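Local structure of epoxide hydrolase (Aspergillus niger, 3G02) at residues I112-G117 with I188-D193; G120-F125 with V147-G152; D169-V174 with S196-L201; V212-C217 with K339-S344. The protein probably hydrolyses epoxides to vicinal diols and is here an enantioselective variant obtained by directed evolution. The protein carries 9 engineered substitutions. All blocks are in the same frame, centred on the assembly; numbering follows the deposited sequence.

Interaction 1. Residues I112-G117 with I188-D193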
loop_
_atom_site.group_PDB
_atom_site.type_symbol
_atom_site.label_atom_id
_atom_site.label_comp_id
_atom_site.label_asym_id
_atom_site.label_seq_id
_atom_site.Cartn_x
_atom_site.Cartn_y
_atom_site.Cartn_z
ATOM N N ILE A 112 2.298 2.114 36.093
ATOM C CA ILE A 112 2.693 2.550 34.755
ATOM C C ILE A 112 2.073 1.614 33.724
ATOM O O ILE A 112 2.138 0.396 33.873
ATOM C CB ILE A 112 4.242 2.560 34.562
ATOM C CG1 ILE A 112 4.947 3.313 35.697
ATOM C CG2 ILE A 112 4.616 3.190 33.214
ATOM C CD1 ILE A 112 6.459 3.116 35.718
ATOM N N ALA A 113 1.463 2.195 32.691
ATOM C CA ALA A 113 1.068 1.423 31.511
ATOM C C ALA A 113 1.991 1.794 30.364
ATOM O O ALA A 113 2.241 2.971 30.118
ATOM C CB ALA A 113 -0.388 1.687 31.132
ATOM N N LEU A 114 2.493 0.775 29.676
ATOM C CA LEU A 114 3.423 0.968 28.569
ATOM C C LEU A 114 2.720 0.550 27.286
ATOM O O LEU A 114 2.208 -0.565 27.192
ATOM C CB LEU A 114 4.713 0.165 28.794
ATOM C CG LEU A 114 5.472 0.493 30.093
ATOM C CD1 LEU A 114 5.099 -0.471 31.208
ATOM C CD2 LEU A 114 6.977 0.477 29.873
ATOM N N LEU A 115 2.701 1.461 26.317
ATOM C CA LEU A 115 1.833 1.338 25.149
ATOM C C LEU A 115 2.583 1.147 23.841
ATOM O O LEU A 115 3.375 2.004 23.435
ATOM C CB LEU A 115 0.910 2.554 25.029
ATOM C CG LEU A 115 0.085 2.958 26.254
ATOM C CD1 LEU A 115 -0.818 4.122 25.882
ATOM C CD2 LEU A 115 -0.738 1.793 26.784
ATOM N N HIS A 116 2.300 0.021 23.190
ATOM C CA HIS A 116 2.881 -0.311 21.897
ATOM C C HIS A 116 2.164 0.410 20.749
ATOM O O HIS A 116 1.177 1.121 20.954
ATOM C CB HIS A 116 2.842 -1.838 21.700
ATOM C CG HIS A 116 1.496 -2.371 21.309
ATOM N ND1 HIS A 116 0.638 -2.984 22.200
ATOM C CD2 HIS A 116 0.866 -2.385 20.112
ATOM C CE1 HIS A 116 -0.466 -3.347 21.564
ATOM N NE2 HIS A 116 -0.352 -2.991 20.297
ATOM N N GLY A 117 2.669 0.210 19.536
ATOM C CA GLY A 117 2.009 0.689 18.326
ATOM C C GLY A 117 2.027 -0.392 17.259
ATOM O O GLY A 117 1.998 -1.594 17.569
ATOM N N ILE A 188 1.016 6.557 35.394
ATOM C CA ILE A 188 1.878 7.165 34.390
ATOM C C ILE A 188 1.777 6.346 33.104
ATOM O O ILE A 188 1.585 5.129 33.151
ATOM C CB ILE A 188 3.348 7.235 34.879
ATOM C CG1 ILE A 188 3.446 8.146 36.109
ATOM C CG2 ILE A 188 4.282 7.731 33.771
ATOM C CD1 ILE A 188 4.805 8.149 36.771
ATOM N N ILE A 189 1.883 7.032 31.969
ATOM C CA ILE A 189 1.912 6.378 30.660
ATOM C C ILE A 189 3.295 6.495 30.036
ATOM O O ILE A 189 3.882 7.575 30.017
ATOM C CB ILE A 189 0.862 6.989 29.695
ATOM C CG1 ILE A 189 -0.561 6.737 30.207
ATOM C CG2 ILE A 189 1.035 6.445 28.263
ATOM C CD1 ILE A 189 -0.948 5.261 30.328
ATOM N N GLN A 190 3.804 5.369 29.539
ATOM C CA GLN A 190 4.964 5.343 28.662
ATOM C C GLN A 190 4.420 4.926 27.301
ATOM O O GLN A 190 3.664 3.963 27.211
ATOM C CB GLN A 190 5.992 4.319 29.151
ATOM C CG GLN A 190 7.430 4.570 28.681
ATOM C CD GLN A 190 7.614 4.410 27.182
ATOM O OE1 GLN A 190 8.088 5.321 26.499
ATOM N NE2 GLN A 190 7.242 3.248 26.665
ATOM N N GLY A 191 4.769 5.670 26.260
ATOM C CA GLY A 191 4.266 5.363 24.924
ATOM C C GLY A 191 5.257 5.594 23.808
ATOM O O GLY A 191 6.134 6.456 23.897
ATOM N N GLY A 192 5.114 4.789 22.758
ATOM C CA GLY A 192 5.826 4.973 21.499
ATOM C C GLY A 192 4.850 4.743 20.363
ATOM O O GLY A 192 3.775 4.175 20.572
ATOM N N ASP A 193 5.220 5.197 19.168
ATOM C CA ASP A 193 4.415 4.989 17.967
ATOM C C ASP A 193 2.966 5.455 18.187
ATOM O O ASP A 193 2.739 6.521 18.771
ATOM C CB ASP A 193 4.497 3.521 17.538
ATOM C CG ASP A 193 4.178 3.333 16.081
ATOM O OD1 ASP A 193 5.003 3.753 15.251
ATOM O OD2 ASP A 193 3.101 2.788 15.772
#
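The carbonyl oxygen of Q190 is gripped by one N-H bond, from L115 N (2.8 Å to Q190 O, in the carbonyl plane), and one C-H contact, from L114 CA at 3.3 Å. A113 O is served the same way, by a nearly straight bond from Q190 N (2.9 Å, 170°) and a longer C-H contact from I189 CA. A113 N to I188 O continues the parallel pairing, which fades into a weak bond from G192 N to L115 O. On one face of the sheet I189 CD1 folds back to A113 CB at 3.7 Å, while the L115 side chain crosses that of I189 obliquely, L115 CD1 3.8 Å from I189 CG2. On the other face the CB of Q190 lies against L114, and its amide OE1 is taken by H213 and N215. These are central strands of the α/β-hydrolase fold, and the second runs into what looks like the nucleophile elbow. There D193, the predicted nucleophile, has a positive phi of 53°, and its CG stands anti to the backbone N. This carries OD2 to within 3.5 Å of G117 CA, and W118 N holds the same oxygen by a hydrogen bond.

Interaction 2. Residues G120-F125 with V147-G152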
loop_
_atom_site.group_PDB
_atom_site.type_symbol
_atom_site.label_atom_id
_atom_site.label_comp_id
_atom_site.label_asym_id
_atom_site.label_seq_id
_atom_site.Cartn_x
_atom_site.Cartn_y
_atom_site.Cartn_z
ATOM N N GLY A 120 3.940 -3.397 16.190
ATOM C CA GLY A 120 4.351 -3.990 17.449
ATOM C C GLY A 120 3.237 -4.652 18.234
ATOM O O GLY A 120 2.159 -4.954 17.707
ATOM N N SER A 121 3.512 -4.883 19.513
ATOM C CA SER A 121 2.585 -5.572 20.401
ATOM C C SER A 121 3.140 -5.535 21.816
ATOM O O SER A 121 4.240 -5.034 22.054
ATOM C CB SER A 121 2.405 -7.029 19.974
ATOM O OG SER A 121 3.588 -7.763 20.238
ATOM N N PHE A 122 2.394 -6.124 22.742
ATOM C CA PHE A 122 2.820 -6.222 24.136
ATOM C C PHE A 122 4.199 -6.875 24.305
ATOM O O PHE A 122 4.938 -6.552 25.246
ATOM C CB PHE A 122 1.764 -6.972 24.967
ATOM C CG PHE A 122 1.719 -8.458 24.716
ATOM C CD1 PHE A 122 1.086 -8.971 23.587
ATOM C CD2 PHE A 122 2.308 -9.348 25.615
ATOM C CE1 PHE A 122 1.049 -10.338 23.355
ATOM C CE2 PHE A 122 2.277 -10.718 25.392
ATOM C CZ PHE A 122 1.644 -11.220 24.262
ATOM N N VAL A 123 4.537 -7.757 23.367
ATOM C CA VAL A 123 5.781 -8.524 23.397
ATOM C C VAL A 123 7.002 -7.609 23.338
ATOM O O VAL A 123 8.047 -7.916 23.910
ATOM C CB VAL A 123 5.826 -9.553 22.240
ATOM C CG1 VAL A 123 7.068 -10.437 22.331
ATOM C CG2 VAL A 123 4.574 -10.414 22.255
ATOM N N GLU A 124 6.864 -6.476 22.659
ATOM C CA GLU A 124 7.965 -5.524 22.554
ATOM C C GLU A 124 8.520 -5.089 23.904
ATOM O O GLU A 124 9.673 -4.660 23.991
ATOM C CB GLU A 124 7.532 -4.295 21.773
ATOM C CG GLU A 124 7.287 -4.565 20.320
ATOM C CD GLU A 124 6.910 -3.315 19.565
ATOM O OE1 GLU A 124 6.092 -2.527 20.083
ATOM O OE2 GLU A 124 7.428 -3.124 18.449
ATOM N N PHE A 125 7.699 -5.178 24.946
ATOM C CA PHE A 125 8.120 -4.763 26.277
ATOM C C PHE A 125 8.680 -5.888 27.135
ATOM O O PHE A 125 9.085 -5.650 28.271
ATOM C CB PHE A 125 6.977 -4.031 26.996
ATOM C CG PHE A 125 6.671 -2.685 26.408
ATOM C CD1 PHE A 125 7.484 -1.592 26.694
ATOM C CD2 PHE A 125 5.588 -2.509 25.547
ATOM C CE1 PHE A 125 7.224 -0.340 26.142
ATOM C CE2 PHE A 125 5.317 -1.263 24.993
ATOM C CZ PHE A 125 6.134 -0.176 25.291
ATOM N N VAL A 147 1.234 -3.840 30.585
ATOM C CA VAL A 147 1.508 -3.801 29.148
ATOM C C VAL A 147 0.277 -4.328 28.397
ATOM O O VAL A 147 0.164 -5.533 28.140
ATOM C CB VAL A 147 2.759 -4.632 28.778
ATOM C CG1 VAL A 147 3.112 -4.425 27.314
ATOM C CG2 VAL A 147 3.947 -4.250 29.656
ATOM N N PRO A 148 -0.655 -3.416 28.059
ATOM C CA PRO A 148 -1.866 -3.864 27.392
ATOM C C PRO A 148 -1.676 -4.134 25.909
ATOM O O PRO A 148 -0.826 -3.518 25.253
ATOM C CB PRO A 148 -2.826 -2.687 27.586
ATOM C CG PRO A 148 -1.967 -1.505 27.679
ATOM C CD PRO A 148 -0.659 -1.960 28.291
ATOM N N SER A 149 -2.478 -5.054 25.389
ATOM C CA SER A 149 -2.640 -5.172 23.954
ATOM C C SER A 149 -3.756 -4.215 23.583
ATOM O O SER A 149 -4.889 -4.347 24.061
ATOM C CB SER A 149 -3.003 -6.599 23.560
ATOM O OG SER A 149 -1.902 -7.472 23.744
ATOM N N LEU A 150 -3.436 -3.228 22.758
ATOM C CA LEU A 150 -4.432 -2.253 22.342
ATOM C C LEU A 150 -5.538 -2.958 21.565
ATOM O O LEU A 150 -5.303 -4.002 20.955
ATOM C CB LEU A 150 -3.790 -1.148 21.489
ATOM C CG LEU A 150 -2.798 -0.198 22.169
ATOM C CD1 LEU A 150 -2.189 0.747 21.154
ATOM C CD2 LEU A 150 -3.458 0.604 23.297
ATOM N N PRO A 151 -6.765 -2.409 21.611
ATOM C CA PRO A 151 -7.850 -2.950 20.792
ATOM C C PRO A 151 -7.389 -3.269 19.368
ATOM O O PRO A 151 -6.728 -2.440 18.724
ATOM C CB PRO A 151 -8.868 -1.815 20.794
ATOM C CG PRO A 151 -8.703 -1.201 22.163
ATOM C CD PRO A 151 -7.212 -1.273 22.439
ATOM N N GLY A 152 -7.714 -4.473 18.908
ATOM C CA GLY A 152 -7.366 -4.910 17.559
ATOM C C GLY A 152 -6.028 -5.616 17.403
ATOM O O GLY A 152 -5.717 -6.096 16.313
HETATM O O HOH W 1 -0.386 -6.439 21.701
#
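A short 3-10 turn, F122-F125, at the end of the loop that follows strand 110-115 of the α/β-hydrolase fold, packs against the C-terminal end of strand 143-148, where that strand gives way to loop. An ST turn opens it: S121 OG accepts from V123 N at 3.3 Å. The turn itself is tied by E124 N to S121 O and F125 N to F122 O. The tight half of the contact is built round one methyl group. V147 CG1, anti to its own backbone N (chi1 -173°), reaches into the turn and meets F122 O at 3.5 Å, F122 CB at 3.7 Å and F125 CD2 at 3.6 Å. V147 CG2 lies more loosely against F125 CB; the two side chains cross obliquely. The other half, near S149, is looser and is bridged by water. The ring of F122 leads away from the strand; its CG occupies the crowded position between the backbone N and the carbonyl carbon (chi1 73°), and V123 CG2 lies over one face near the rim. S149 OG comes to 3.3 Å from F122 CD1, an apolar approach for a hydroxyl that also bonds to T154, to the bridging water and to H98, whose ring meets that of F122 edge-to-face. The polar link between the two segments is a single water, in plane at the edge of the F122 ring, which accepts from F122 N at 3.0 Å and is hydrogen-bonded to S149 OG at 2.7 Å.

Interaction 3. Residues D169-V174 with S196-L201. With FMT (formic acid), chain D.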
loop_
_atom_site.group_PDB
_atom_site.type_symbol
_atom_site.label_atom_id
_atom_site.label_comp_id
_atom_site.label_asym_id
_atom_site.label_seq_id
_atom_site.Cartn_x
_atom_site.Cartn_y
_atom_site.Cartn_z
ATOM N N ASP A 169 -11.098 6.461 21.673
ATOM C CA ASP A 169 -11.670 5.204 22.143
ATOM C C ASP A 169 -10.595 4.291 22.733
ATOM O O ASP A 169 -10.808 3.654 23.767
ATOM C CB ASP A 169 -12.389 4.487 21.001
ATOM C CG ASP A 169 -13.613 5.238 20.510
ATOM O OD1 ASP A 169 -14.467 5.614 21.341
ATOM O OD2 ASP A 169 -13.725 5.445 19.285
ATOM N N ASN A 170 -9.444 4.236 22.066
ATOM C CA ASN A 170 -8.298 3.495 22.577
ATOM C C ASN A 170 -7.842 4.024 23.933
ATOM O O ASN A 170 -7.584 3.243 24.857
ATOM C CB ASN A 170 -7.140 3.534 21.577
ATOM C CG ASN A 170 -7.228 2.433 20.531
ATOM O OD1 ASN A 170 -6.569 1.405 20.654
ATOM N ND2 ASN A 170 -8.042 2.643 19.501
ATOM N N ALA A 171 -7.753 5.348 24.042
ATOM C CA ALA A 171 -7.370 6.011 25.289
ATOM C C ALA A 171 -8.350 5.681 26.412
ATOM O O ALA A 171 -7.939 5.339 27.523
ATOM C CB ALA A 171 -7.265 7.513 25.086
ATOM N N ARG A 172 -9.644 5.757 26.112
ATOM C CA ARG A 172 -10.671 5.447 27.100
ATOM C C ARG A 172 -10.550 4.004 27.616
ATOM O O ARG A 172 -10.717 3.745 28.809
ATOM C CB ARG A 172 -12.064 5.716 26.527
ATOM C CG ARG A 172 -13.193 5.637 27.554
ATOM C CD ARG A 172 -14.559 5.872 26.916
ATOM N NE ARG A 172 -14.848 4.877 25.887
ATOM C CZ ARG A 172 -14.816 5.111 24.576
ATOM N NH1 ARG A 172 -14.521 6.322 24.115
ATOM N NH2 ARG A 172 -15.079 4.127 23.728
ATOM N N VAL A 173 -10.237 3.072 26.717
ATOM C CA VAL A 173 -10.018 1.671 27.093
ATOM C C VAL A 173 -8.806 1.506 28.024
ATOM O O VAL A 173 -8.883 0.787 29.022
ATOM C CB VAL A 173 -9.882 0.755 25.845
ATOM C CG1 VAL A 173 -9.401 -0.641 26.233
ATOM C CG2 VAL A 173 -11.217 0.669 25.105
ATOM N N VAL A 174 -7.697 2.167 27.696
ATOM C CA VAL A 174 -6.488 2.089 28.522
ATOM C C VAL A 174 -6.745 2.676 29.913
ATOM O O VAL A 174 -6.392 2.064 30.924
ATOM C CB VAL A 174 -5.275 2.770 27.841
ATOM C CG1 VAL A 174 -4.070 2.822 28.780
ATOM C CG2 VAL A 174 -4.898 2.032 26.561
ATOM N N SER A 196 2.055 6.509 21.588
ATOM C CA SER A 196 2.401 7.877 21.988
ATOM C C SER A 196 1.189 8.783 21.890
ATOM O O SER A 196 0.908 9.552 22.813
ATOM C CB SER A 196 3.536 8.447 21.135
ATOM O OG SER A 196 4.793 7.953 21.552
ATOM N N PHE A 197 0.465 8.686 20.776
ATOM C CA PHE A 197 -0.703 9.537 20.576
ATOM C C PHE A 197 -1.807 9.178 21.564
ATOM O O PHE A 197 -2.449 10.070 22.111
ATOM C CB PHE A 197 -1.218 9.545 19.132
ATOM C CG PHE A 197 -2.100 10.730 18.833
ATOM C CD1 PHE A 197 -1.551 11.918 18.359
ATOM C CD2 PHE A 197 -3.469 10.675 19.084
ATOM C CE1 PHE A 197 -2.359 13.027 18.108
ATOM C CE2 PHE A 197 -4.290 11.779 18.831
ATOM C CZ PHE A 197 -3.731 12.953 18.345
ATOM N N VAL A 198 -2.007 7.883 21.804
ATOM C CA VAL A 198 -2.907 7.435 22.870
ATOM C C VAL A 198 -2.450 8.028 24.207
ATOM O O VAL A 198 -3.263 8.581 24.956
ATOM C CB VAL A 198 -3.000 5.896 22.936
ATOM C CG1 VAL A 198 -3.892 5.439 24.093
ATOM C CG2 VAL A 198 -3.536 5.346 21.620
ATOM N N GLY A 199 -1.147 7.948 24.481
ATOM C CA GLY A 199 -0.568 8.554 25.685
ATOM C C GLY A 199 -0.782 10.057 25.791
ATOM O O GLY A 199 -1.056 10.574 26.879
ATOM N N ARG A 200 -0.653 10.760 24.669
ATOM C CA ARG A 200 -0.909 12.199 24.624
ATOM C C ARG A 200 -2.350 12.503 25.033
ATOM O O ARG A 200 -2.589 13.388 25.859
ATOM C CB ARG A 200 -0.617 12.767 23.229
ATOM C CG ARG A 200 -0.875 14.272 23.102
ATOM C CD ARG A 200 -0.323 14.855 21.808
ATOM N NE ARG A 200 1.140 14.846 21.779
ATOM C CZ ARG A 200 1.919 15.805 22.275
ATOM N NH1 ARG A 200 1.388 16.883 22.849
ATOM N NH2 ARG A 200 3.239 15.691 22.193
ATOM N N LEU A 201 -3.300 11.763 24.464
ATOM C CA LEU A 201 -4.719 11.956 24.780
ATOM C C LEU A 201 -5.018 11.680 26.253
ATOM O O LEU A 201 -5.813 12.394 26.878
ATOM C CB LEU A 201 -5.607 11.094 23.880
ATOM C CG LEU A 201 -5.613 11.414 22.382
ATOM C CD1 LEU A 201 -6.452 10.394 21.641
ATOM C CD2 LEU A 201 -6.122 12.828 22.105
HETATM C C FMT D . 2.441 12.004 19.897
HETATM O O1 FMT D . 2.881 11.506 18.861
HETATM O O2 FMT D . 2.682 13.158 20.254
#
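V198 sets its two methyls against adjacent residues of helix 167-180. CG1, anti to the backbone N (chi1 177°), points onto the backbone at A171, 3.7 Å from A171 CA, while CG2 turns to the side of N170 and ends 4.0 Å from N170 CB. The backbones come nearest at A171, its CA 5.3 Å from V198 CA. A171 CB meets V198 CG1 and, one turn further along, L201 CB, each at 4.1 Å, and V174 CG2 approaches V198 CG1 more loosely. The segment axes pass 8.8 Å apart at a steep crossing of -72°. Both helices cover one face of the α/β-hydrolase sheet, where L115 lies beneath V174 and V198; helix 194-205 follows the probable nucleophile elbow. The charged D169, R172 and R200 lie off the interface. R172 meets D169 end-on, NH1 and NH2 converging on the single oxygen OD1, and its NE pairs with E93. On the far side of the other helix R200, its chain bent at chi3 (-68°), presents a guanidinium edge to a formic acid molecule probably left by crystallisation: R200 NE donates to its O2 at 2.7 Å, NH2 only weakly, and N218 N binds the same molecule.

Interaction 4. Residues V212-C217 with K339-S344. Engineered in segment 212-217: F216 (natural residue Leu).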
loop_
_atom_site.group_PDB
_atom_site.type_symbol
_atom_site.label_atom_id
_atom_site.label_comp_id
_atom_site.label_asym_id
_atom_site.label_seq_id
_atom_site.Cartn_x
_atom_site.Cartn_y
_atom_site.Cartn_z
ATOM N N VAL A 212 3.268 11.686 31.518
ATOM C CA VAL A 212 3.457 10.972 30.253
ATOM C C VAL A 212 4.924 10.992 29.827
ATOM O O VAL A 212 5.538 12.054 29.742
ATOM C CB VAL A 212 2.580 11.572 29.114
ATOM C CG1 VAL A 212 2.744 10.780 27.822
ATOM C CG2 VAL A 212 1.114 11.586 29.508
ATOM N N HIS A 213 5.475 9.807 29.563
ATOM C CA HIS A 213 6.791 9.682 28.949
ATOM C C HIS A 213 6.634 9.067 27.562
ATOM O O HIS A 213 5.985 8.025 27.411
ATOM C CB HIS A 213 7.731 8.824 29.797
ATOM C CG HIS A 213 9.060 8.583 29.152
ATOM N ND1 HIS A 213 9.266 7.586 28.220
ATOM C CD2 HIS A 213 10.249 9.212 29.297
ATOM C CE1 HIS A 213 10.524 7.614 27.819
ATOM N NE2 HIS A 213 11.143 8.592 28.458
ATOM N N LEU A 214 7.232 9.715 26.565
ATOM C CA LEU A 214 7.176 9.245 25.176
ATOM C C LEU A 214 8.563 9.019 24.592
ATOM O O LEU A 214 9.520 9.694 24.965
ATOM C CB LEU A 214 6.433 10.253 24.296
ATOM C CG LEU A 214 5.032 10.719 24.698
ATOM C CD1 LEU A 214 4.509 11.709 23.662
ATOM C CD2 LEU A 214 4.076 9.547 24.862
ATOM N N ASN A 215 8.668 8.068 23.665
ATOM C CA ASN A 215 9.878 7.938 22.849
ATOM C C ASN A 215 9.595 8.161 21.360
ATOM O O ASN A 215 10.388 7.772 20.499
ATOM C CB ASN A 215 10.597 6.603 23.090
ATOM C CG ASN A 215 9.752 5.403 22.712
ATOM O OD1 ASN A 215 9.892 4.848 21.621
ATOM N ND2 ASN A 215 8.874 4.995 23.611
ATOM N N PHE A 216 8.467 8.808 21.077
ATOM C CA PHE A 216 8.034 9.073 19.713
ATOM C C PHE A 216 7.068 10.245 19.725
ATOM O O PHE A 216 6.183 10.304 20.577
ATOM C CB PHE A 216 7.333 7.827 19.156
ATOM C CG PHE A 216 6.973 7.920 17.697
ATOM C CD1 PHE A 216 7.860 7.472 16.721
ATOM C CD2 PHE A 216 5.737 8.425 17.302
ATOM C CE1 PHE A 216 7.524 7.545 15.366
ATOM C CE2 PHE A 216 5.400 8.507 15.951
ATOM C CZ PHE A 216 6.293 8.059 14.985
ATOM N N CYS A 217 7.246 11.172 18.788
ATOM C CA CYS A 217 6.302 12.273 18.604
ATOM C C CYS A 217 6.009 12.469 17.124
ATOM O O CYS A 217 6.924 12.638 16.323
ATOM C CB CYS A 217 6.829 13.571 19.226
ATOM S SG CYS A 217 5.647 14.954 19.109
ATOM N N LYS A 339 0.552 18.202 32.061
ATOM C CA LYS A 339 1.146 17.363 33.103
ATOM C C LYS A 339 2.636 17.129 32.824
ATOM O O LYS A 339 3.089 17.366 31.703
ATOM C CB LYS A 339 0.393 16.037 33.190
ATOM C CG LYS A 339 -1.028 16.197 33.703
ATOM C CD LYS A 339 -1.894 15.056 33.266
ATOM C CE LYS A 339 -3.359 15.362 33.513
ATOM N NZ LYS A 339 -4.210 14.301 32.920
ATOM N N PRO A 340 3.404 16.687 33.845
ATOM C CA PRO A 340 4.819 16.379 33.626
ATOM C C PRO A 340 5.011 15.467 32.414
ATOM O O PRO A 340 4.386 14.406 32.327
ATOM C CB PRO A 340 5.226 15.669 34.915
ATOM C CG PRO A 340 4.332 16.259 35.949
ATOM C CD PRO A 340 3.014 16.466 35.253
ATOM N N PHE A 341 5.862 15.915 31.496
ATOM C CA PHE A 341 6.030 15.299 30.185
ATOM C C PHE A 341 7.514 15.014 29.989
ATOM O O PHE A 341 8.358 15.877 30.229
ATOM C CB PHE A 341 5.471 16.262 29.124
ATOM C CG PHE A 341 5.707 15.847 27.694
ATOM C CD1 PHE A 341 5.570 14.522 27.284
ATOM C CD2 PHE A 341 6.009 16.810 26.739
ATOM C CE1 PHE A 341 5.782 14.170 25.950
ATOM C CE2 PHE A 341 6.211 16.468 25.408
ATOM C CZ PHE A 341 6.097 15.142 25.013
ATOM N N GLY A 342 7.822 13.780 29.591
ATOM C CA GLY A 342 9.197 13.348 29.379
ATOM C C GLY A 342 9.373 12.734 28.008
ATOM O O GLY A 342 8.419 12.203 27.432
ATOM N N PHE A 343 10.591 12.822 27.480
ATOM C CA PHE A 343 10.883 12.292 26.156
ATOM C C PHE A 343 12.238 11.603 26.079
ATOM O O PHE A 343 13.232 12.103 26.610
ATOM C CB PHE A 343 10.794 13.395 25.101
ATOM C CG PHE A 343 10.611 12.871 23.704
ATOM C CD1 PHE A 343 9.332 12.607 23.212
ATOM C CD2 PHE A 343 11.711 12.623 22.888
ATOM C CE1 PHE A 343 9.158 12.113 21.925
ATOM C CE2 PHE A 343 11.541 12.121 21.602
ATOM C CZ PHE A 343 10.261 11.872 21.124
ATOM N N SER A 344 12.257 10.448 25.413
ATOM C CA SER A 344 13.495 9.748 25.079
ATOM C C SER A 344 13.688 9.749 23.568
ATOM O O SER A 344 12.862 9.207 22.824
ATOM C CB SER A 344 13.478 8.315 25.609
ATOM O OG SER A 344 13.532 8.289 27.021
#
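Strands 212-214 and 340-344 run parallel, 4.6 Å apart and 16° from exact alignment, joined by four bonds: V212 N to P340 O, G342 N to V212 O, L214 N to G342 O and S344 N to L214 O. Neighbours in the α/β-hydrolase sheet, they are separated in the chain by a long, mostly helical excursion. On one face H213, with CG anti to the backbone N, lays its ring alongside G342, and NE2 donates to S344 OG at 2.8 Å, close to the ring plane though bent (133°). Its ND1 bonds to Q190 OE1 and the serine hydroxyl to D388, so both ring nitrogens seem to be donors, consistent with a charged imidazole steadied by that carboxylate. On the other face L214 crosses F341 at about a right angle, CD1 meeting the ring edge at CE1 (3.6 Å). F343 slides its ring under the strand end: L214 O lies over the ring face, 3.4 Å from F343 CD1, F343 CE1 reaches F216 N at 3.5 Å, and C217 N stands at the ring edge. F216, an engineered residue, turns its ring away to meet H375. Helix 382-396 covers the H213 face through L385 and D388, helix 194-205 packs S196 on L214 and R200 on F341, and strand 362-369 flanks F341 and F343.

How the interactions relate
All four contacts are buried, and interactions 1, 2 and 4 reach one sheet. Strand 187-191 pairs with strand 110-115 in interaction 1 and with H213 of interaction 4, so these two share a backbone network. Interaction 2, nested within the chain loop closed by interaction 1, settles the turn after strand 110-115 on its other neighbour with methyl contacts and one water. Interaction 3 joins the helices lying over the sheet by apolar contacts and touches the strands through L115, I189, V212 and L214. S196 links it to the elbow region by bonding F216 O. Interaction 4, farthest from the chain centre, alone has a direct side-chain hydrogen bond across it, H213 to S344.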